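Local structure of cell wall surface anchor family protein (3PHS) at residues A[167-170]-A[175-178]; A[110-115]-A[202-207]; A[80-83]-A[89-92]. The protein serves as the minor pilin of Streptococcus agalactiae, a cell-wall-linked pilus subunit with an IgG-like domain that mediates adhesion to lung epithelial cells. All coordinates share one frame; numbering follows the deposited sequence.

Contact 1: residues A[167-170]-A[175-178]; sequences TPIR and VHSQ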
# COMPACT_ATOMS: atom_id res chain seq x y z
N THR A 167 6.83 6.55 2.44
CA THR A 167 7.77 5.70 3.16
C THR A 167 8.07 4.37 2.45
O THR A 167 7.15 3.62 2.09
CB THR A 167 7.44 5.52 4.69
OG1 THR A 167 7.57 4.14 5.07
CG2 THR A 167 6.03 6.01 5.06
N PRO A 168 9.38 4.09 2.26
CA PRO A 168 9.85 2.92 1.53
C PRO A 168 9.40 1.60 2.15
O PRO A 168 9.34 1.49 3.37
CB PRO A 168 11.39 3.03 1.61
CG PRO A 168 11.70 4.40 2.12
CD PRO A 168 10.48 4.92 2.81
N ILE A 169 9.09 0.63 1.29
CA ILE A 169 8.77 -0.74 1.67
C ILE A 169 10.06 -1.48 1.98
O ILE A 169 11.01 -1.41 1.21
CB ILE A 169 8.00 -1.45 0.50
CG1 ILE A 169 6.58 -0.89 0.41
CG2 ILE A 169 7.97 -2.97 0.65
CD1 ILE A 169 6.11 -0.71 -0.98
N ARG A 170 10.09 -2.19 3.11
CA ARG A 170 11.31 -2.89 3.53
C ARG A 170 11.25 -4.39 3.21
O ARG A 170 10.17 -4.97 3.12
CB ARG A 170 11.61 -2.59 5.01
CG ARG A 170 11.73 -1.08 5.25
CD ARG A 170 12.10 -0.67 6.67
NE ARG A 170 10.98 -0.82 7.60
CZ ARG A 170 10.95 -1.68 8.61
NH1 ARG A 170 11.99 -2.49 8.83
NH2 ARG A 170 9.88 -1.75 9.40
N VAL A 175 11.64 -11.00 0.71
CA VAL A 175 10.21 -10.84 0.90
C VAL A 175 9.93 -9.51 1.59
O VAL A 175 10.70 -9.07 2.44
CB VAL A 175 9.66 -12.02 1.79
CG1 VAL A 175 8.20 -11.87 2.02
CG2 VAL A 175 9.94 -13.37 1.12
N HIS A 176 8.82 -8.87 1.23
CA HIS A 176 8.35 -7.72 1.97
C HIS A 176 8.19 -8.11 3.46
O HIS A 176 7.54 -9.12 3.79
CB HIS A 176 7.05 -7.19 1.38
CG HIS A 176 6.46 -6.05 2.15
ND1 HIS A 176 5.13 -5.70 2.07
CD2 HIS A 176 7.03 -5.18 3.03
CE1 HIS A 176 4.91 -4.67 2.88
NE2 HIS A 176 6.04 -4.35 3.47
N SER A 177 8.85 -7.35 4.32
CA SER A 177 8.92 -7.69 5.74
C SER A 177 8.65 -6.47 6.62
O SER A 177 8.97 -5.33 6.25
CB SER A 177 10.27 -8.33 6.09
OG SER A 177 10.41 -8.53 7.49
N GLN A 178 8.07 -6.72 7.79
CA GLN A 178 7.85 -5.66 8.76
C GLN A 178 8.77 -5.82 9.96
O GLN A 178 8.61 -5.14 10.99
CB GLN A 178 6.39 -5.64 9.20
CG GLN A 178 5.45 -5.51 8.03
CD GLN A 178 4.10 -5.06 8.47
OE1 GLN A 178 3.83 -3.86 8.49
NE2 GLN A 178 3.23 -6.01 8.85
O HOH W 1 8.12 -2.76 5.09
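I169 and H176 meet at about a right angle beside the base of a short beta hairpin, whose strands 171-172 and 175-176 form a small two-stranded sheet in the prealbumin-like domain. The branch that touches is the methyl CG2 of I169. It sits over one face of the imidazole, 3.7 Å from the ring centroid of H176 and displaced toward the rim, a CH-pi contact nearest to CD2. H176 carries its ring on a CG anti to the backbone N (chi1 176°), which carries the imidazole toward segment 167-170, one face against I169. A branched aliphatic residue suits the buried place of I169, which also packs on L160 and L199, whereas histidine offers its pi face to the methyl and its polar NE2 edge to a water.

At that rim the carbonyl of R170 lies near the ring plane, R170 O being 3.1 Å from H176 CD2. The same oxygen accepts a nearly straight hydrogen bond from the backbone of the serine, S177 N to R170 O at 3.0 Å (173° at the hydrogen). A bend at chi3 (-75°) turns the R170 guanidinium toward the loop following the hairpin, where NH1 binds D179 O and A182 O; S177 OG binds D179 N in the same loop.

The return half of the R170-S177 pairing is made through a water, which accepts from R170 N and donates to S177 O, each at 2.9 Å. It lies in the plane of the imidazole, 3.1 Å from H176 NE2.

Contact 2: residues A[110-115]-A[202-207]; sequences KNRNVS and GDYVLK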
# COMPACT_ATOMS: atom_id res chain seq x y z
N LYS A 110 -3.27 6.11 6.30
CA LYS A 110 -4.29 5.17 5.86
C LYS A 110 -3.63 3.91 5.32
O LYS A 110 -2.66 3.99 4.56
CB LYS A 110 -5.19 5.75 4.77
CG LYS A 110 -6.23 4.75 4.27
CD LYS A 110 -7.17 5.36 3.25
CE LYS A 110 -8.27 4.38 2.84
NZ LYS A 110 -7.83 3.30 1.88
N ASN A 111 -4.13 2.76 5.75
CA ASN A 111 -3.74 1.50 5.15
C ASN A 111 -4.52 1.36 3.84
O ASN A 111 -5.74 1.19 3.86
CB ASN A 111 -4.06 0.34 6.12
CG ASN A 111 -3.65 -1.02 5.56
OD1 ASN A 111 -3.38 -1.14 4.36
ND2 ASN A 111 -3.59 -2.03 6.42
N ARG A 112 -3.83 1.49 2.70
CA ARG A 112 -4.54 1.48 1.41
C ARG A 112 -5.17 0.11 1.08
O ARG A 112 -6.02 0.02 0.19
CB ARG A 112 -3.60 1.91 0.27
CG ARG A 112 -2.59 0.85 -0.12
CD ARG A 112 -1.74 1.30 -1.31
NE ARG A 112 -0.94 0.20 -1.84
CZ ARG A 112 -0.31 0.24 -3.01
NH1 ARG A 112 -0.36 1.32 -3.77
NH2 ARG A 112 0.39 -0.81 -3.41
N ASN A 113 -4.79 -0.93 1.80
CA ASN A 113 -5.29 -2.28 1.53
C ASN A 113 -6.66 -2.57 2.18
O ASN A 113 -7.25 -3.63 1.98
CB ASN A 113 -4.24 -3.31 1.92
CG ASN A 113 -2.97 -3.15 1.10
OD1 ASN A 113 -3.02 -3.08 -0.12
ND2 ASN A 113 -1.83 -3.03 1.78
N VAL A 114 -7.15 -1.59 2.94
CA VAL A 114 -8.49 -1.63 3.48
C VAL A 114 -9.27 -0.46 2.86
O VAL A 114 -8.87 0.69 2.97
CB VAL A 114 -8.46 -1.48 5.02
CG1 VAL A 114 -9.90 -1.56 5.60
CG2 VAL A 114 -7.59 -2.60 5.62
N SER A 115 -10.38 -0.78 2.20
CA SER A 115 -11.22 0.26 1.62
C SER A 115 -11.92 1.00 2.75
O SER A 115 -12.59 0.38 3.58
CB SER A 115 -12.24 -0.35 0.65
OG SER A 115 -11.58 -0.81 -0.52
N GLY A 202 -1.24 -4.53 -6.36
CA GLY A 202 -1.47 -3.07 -6.44
C GLY A 202 -0.30 -2.35 -7.08
O GLY A 202 0.61 -2.99 -7.64
N ASP A 203 -0.30 -1.02 -6.96
CA ASP A 203 0.67 -0.20 -7.69
C ASP A 203 1.81 0.27 -6.82
O ASP A 203 1.59 0.75 -5.69
CB ASP A 203 -0.04 0.99 -8.36
CG ASP A 203 -1.01 0.56 -9.44
OD1 ASP A 203 -0.90 -0.59 -9.94
OD2 ASP A 203 -1.89 1.39 -9.79
N TYR A 204 3.02 0.14 -7.34
CA TYR A 204 4.23 0.49 -6.62
C TYR A 204 5.15 1.33 -7.50
O TYR A 204 4.92 1.47 -8.70
CB TYR A 204 4.98 -0.78 -6.15
CG TYR A 204 4.21 -1.61 -5.14
CD1 TYR A 204 3.21 -2.48 -5.56
CD2 TYR A 204 4.46 -1.50 -3.77
CE1 TYR A 204 2.47 -3.24 -4.63
CE2 TYR A 204 3.73 -2.26 -2.82
CZ TYR A 204 2.74 -3.13 -3.27
OH TYR A 204 2.02 -3.86 -2.36
N VAL A 205 6.18 1.88 -6.88
CA VAL A 205 7.16 2.70 -7.60
C VAL A 205 8.55 2.30 -7.16
O VAL A 205 8.87 2.30 -5.96
CB VAL A 205 6.92 4.22 -7.38
CG1 VAL A 205 8.05 5.05 -8.03
CG2 VAL A 205 5.57 4.64 -7.91
N LEU A 206 9.39 1.96 -8.14
CA LEU A 206 10.81 1.73 -7.90
C LEU A 206 11.58 3.03 -8.07
O LEU A 206 11.47 3.69 -9.10
CB LEU A 206 11.33 0.69 -8.90
CG LEU A 206 11.07 -0.79 -8.58
CD1 LEU A 206 11.35 -1.61 -9.83
CD2 LEU A 206 11.93 -1.27 -7.39
N LYS A 207 12.34 3.39 -7.05
CA LYS A 207 13.17 4.56 -7.12
C LYS A 207 14.64 4.16 -7.21
O LYS A 207 15.12 3.46 -6.38
CB LYS A 207 12.88 5.47 -5.92
CG LYS A 207 13.47 6.85 -6.04
CD LYS A 207 13.07 7.77 -4.87
CE LYS A 207 13.96 9.03 -4.79
NZ LYS A 207 13.77 9.80 -3.56
O HOH W 2 0.27 -2.12 -0.28
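R112 reaches from the type I turn N111-V114 to the start of strand 202-210, and its guanidinium makes both the polar and the aromatic links. Two hydrogen bonds converge on one backbone atom: R112 NH1 to D203 O is 2.8 Å and lies in the carbonyl plane, while R112 NH2 to D203 O, 3.0 Å, comes from above that plane. The shared acceptor leaves both bent, 148° and 137° at the hydrogens. The D203 carboxylate is not used here; its OD1 binds T225.

In the cation-pi interaction R112 CZ stands 4.7 Å from the centroid of the Y204 ring, and NH2 enters over the ring face. Because the two planes are 76° apart, the guanidinium meets the face by its edge. G202, with backbone angles that demand glycine, brings no side chain against NH2.

A water supplies the third kind of link, accepting from R112 NE and from N113 ND2 and donating to Y204 OH at 3.2 Å; Y204 OH is also hydrogen-bonded to I200 O.

N113 N binds N111 OD1 at 2.9 Å, an Asx turn inside the type I turn. From there R112 extends fully from CG to NE, the long reach that lets an arginine on one domain meet a strand of the other. Such a bridge, from beta turn to strand, is an interdomain contact between the two beta-sandwich domains of the pilin, the second prealbumin-like.

Contact 3: residues A[80-83]-A[89-92]; sequences FEAT and KATF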
# COMPACT_ATOMS: atom_id res chain seq x y z
N PHE A 80 -13.01 8.16 17.16
CA PHE A 80 -12.99 6.95 17.98
C PHE A 80 -12.00 5.98 17.38
O PHE A 80 -11.87 5.94 16.16
CB PHE A 80 -14.36 6.29 17.98
CG PHE A 80 -15.47 7.16 18.52
CD1 PHE A 80 -16.03 8.15 17.72
CD2 PHE A 80 -15.95 6.97 19.81
CE1 PHE A 80 -17.06 8.98 18.22
CE2 PHE A 80 -16.99 7.78 20.31
CZ PHE A 80 -17.52 8.79 19.51
N GLU A 81 -11.32 5.21 18.22
CA GLU A 81 -10.39 4.17 17.73
C GLU A 81 -10.67 2.83 18.40
O GLU A 81 -11.10 2.77 19.58
CB GLU A 81 -8.91 4.55 17.92
CG GLU A 81 -8.39 4.62 19.37
CD GLU A 81 -7.02 3.92 19.63
OE1 GLU A 81 -6.01 4.30 18.95
OE2 GLU A 81 -6.95 3.02 20.55
N ALA A 82 -10.40 1.76 17.67
CA ALA A 82 -10.43 0.42 18.25
C ALA A 82 -9.51 -0.47 17.48
O ALA A 82 -9.35 -0.32 16.26
CB ALA A 82 -11.87 -0.19 18.27
N THR A 83 -8.90 -1.39 18.20
CA THR A 83 -8.01 -2.39 17.60
C THR A 83 -8.72 -3.73 17.50
O THR A 83 -9.30 -4.20 18.48
CB THR A 83 -6.76 -2.53 18.47
OG1 THR A 83 -6.09 -1.26 18.55
CG2 THR A 83 -5.82 -3.57 17.91
N LYS A 89 -12.42 -8.48 15.48
CA LYS A 89 -13.42 -7.43 15.76
C LYS A 89 -12.85 -6.21 16.44
O LYS A 89 -12.23 -6.33 17.49
CB LYS A 89 -14.55 -8.00 16.62
CG LYS A 89 -15.37 -9.04 15.87
CD LYS A 89 -16.51 -9.62 16.70
CE LYS A 89 -17.37 -10.54 15.84
NZ LYS A 89 -18.56 -11.01 16.62
N ALA A 90 -13.04 -5.05 15.81
CA ALA A 90 -12.73 -3.75 16.41
C ALA A 90 -14.07 -3.17 16.85
O ALA A 90 -14.92 -2.86 16.02
CB ALA A 90 -12.04 -2.83 15.39
N THR A 91 -14.26 -3.08 18.17
CA THR A 91 -15.58 -2.75 18.73
C THR A 91 -15.67 -1.28 19.12
O THR A 91 -14.74 -0.71 19.72
CB THR A 91 -15.92 -3.64 19.96
OG1 THR A 91 -14.93 -3.48 20.97
CG2 THR A 91 -16.00 -5.12 19.57
N PHE A 92 -16.80 -0.67 18.77
CA PHE A 92 -17.07 0.74 19.03
C PHE A 92 -18.35 0.83 19.81
O PHE A 92 -19.43 0.53 19.29
CB PHE A 92 -17.18 1.52 17.71
CG PHE A 92 -15.88 1.57 16.95
CD1 PHE A 92 -15.00 2.63 17.13
CD2 PHE A 92 -15.52 0.52 16.12
CE1 PHE A 92 -13.75 2.67 16.45
CE2 PHE A 92 -14.29 0.53 15.43
CZ PHE A 92 -13.41 1.60 15.60
O HOH W 3 -12.00 -4.20 19.69
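A82 lays its methyl over one face of the F92 ring, with A82 CB 3.9 Å from the ring centroid and 22° off the normal. This CH-pi contact is the middle of a small apolar cluster. On one flank F80 CB approaches F92 CD1 at 3.8 Å; on the other, A82 CB meets A90 CB at 3.9 Å. The ring also runs along the opposing backbone, with F80 O near its plane at the edge and E81 C 3.6 Å from F92 CE1. F92 takes up this position with CG anti to its carbonyl carbon (chi1 -66°), which swings the ring across to strand 80-83. Alanine suits 82 and 90 because its short side chain lets the backbones approach while still giving a methyl to the cluster.

Farther out, E81, T83, K89 and T91 turn away from the facing strand, as fits polar residues on the surface. A water joins the ends of the two strands: it donates to T83 O (3.0 Å) and to K89 O (3.1 Å) and accepts from T91 N (2.9 Å).

The next shell places the two strands. F80 and A82 are paired by backbone hydrogen bonds with L49 and Y47 of strand 46-52, while A90 and F92 are paired likewise with I17 and L15 of strand 13-21. The two segments therefore belong to different sheets of the Ig-like sandwich, although their axes come within 5.4 Å and run roughly antiparallel at 150°.

No direct hydrogen bond crosses between them. Cohesion at this seam rests on apolar contact around F92, and the water supplies the polar link between strands that pair with different sheets.

In the fold
The chain passes contact 3 first, then opens contact 2 at 110-115, runs through contact 1, and closes contact 2 at 202-207. Contact 3 joins two sheets of the N-terminal sandwich; its strand 76-83 and strand 109-121 of contact 2 are the outermost strands of one four-stranded sheet. Contact 1 lies in the second domain, its centre 12 Å from that of contact 2, and the two touch where I169 CD1 packs on Y204 CD2 at 3.3 Å. Contact 3 is remote, about 26 Å from contact 1 and 23 Å from contact 2, centre to centre. Contact 2 thus joins the two domains, while contacts 1 and 3 each lie within one, consistent with an elongated two-domain pilin.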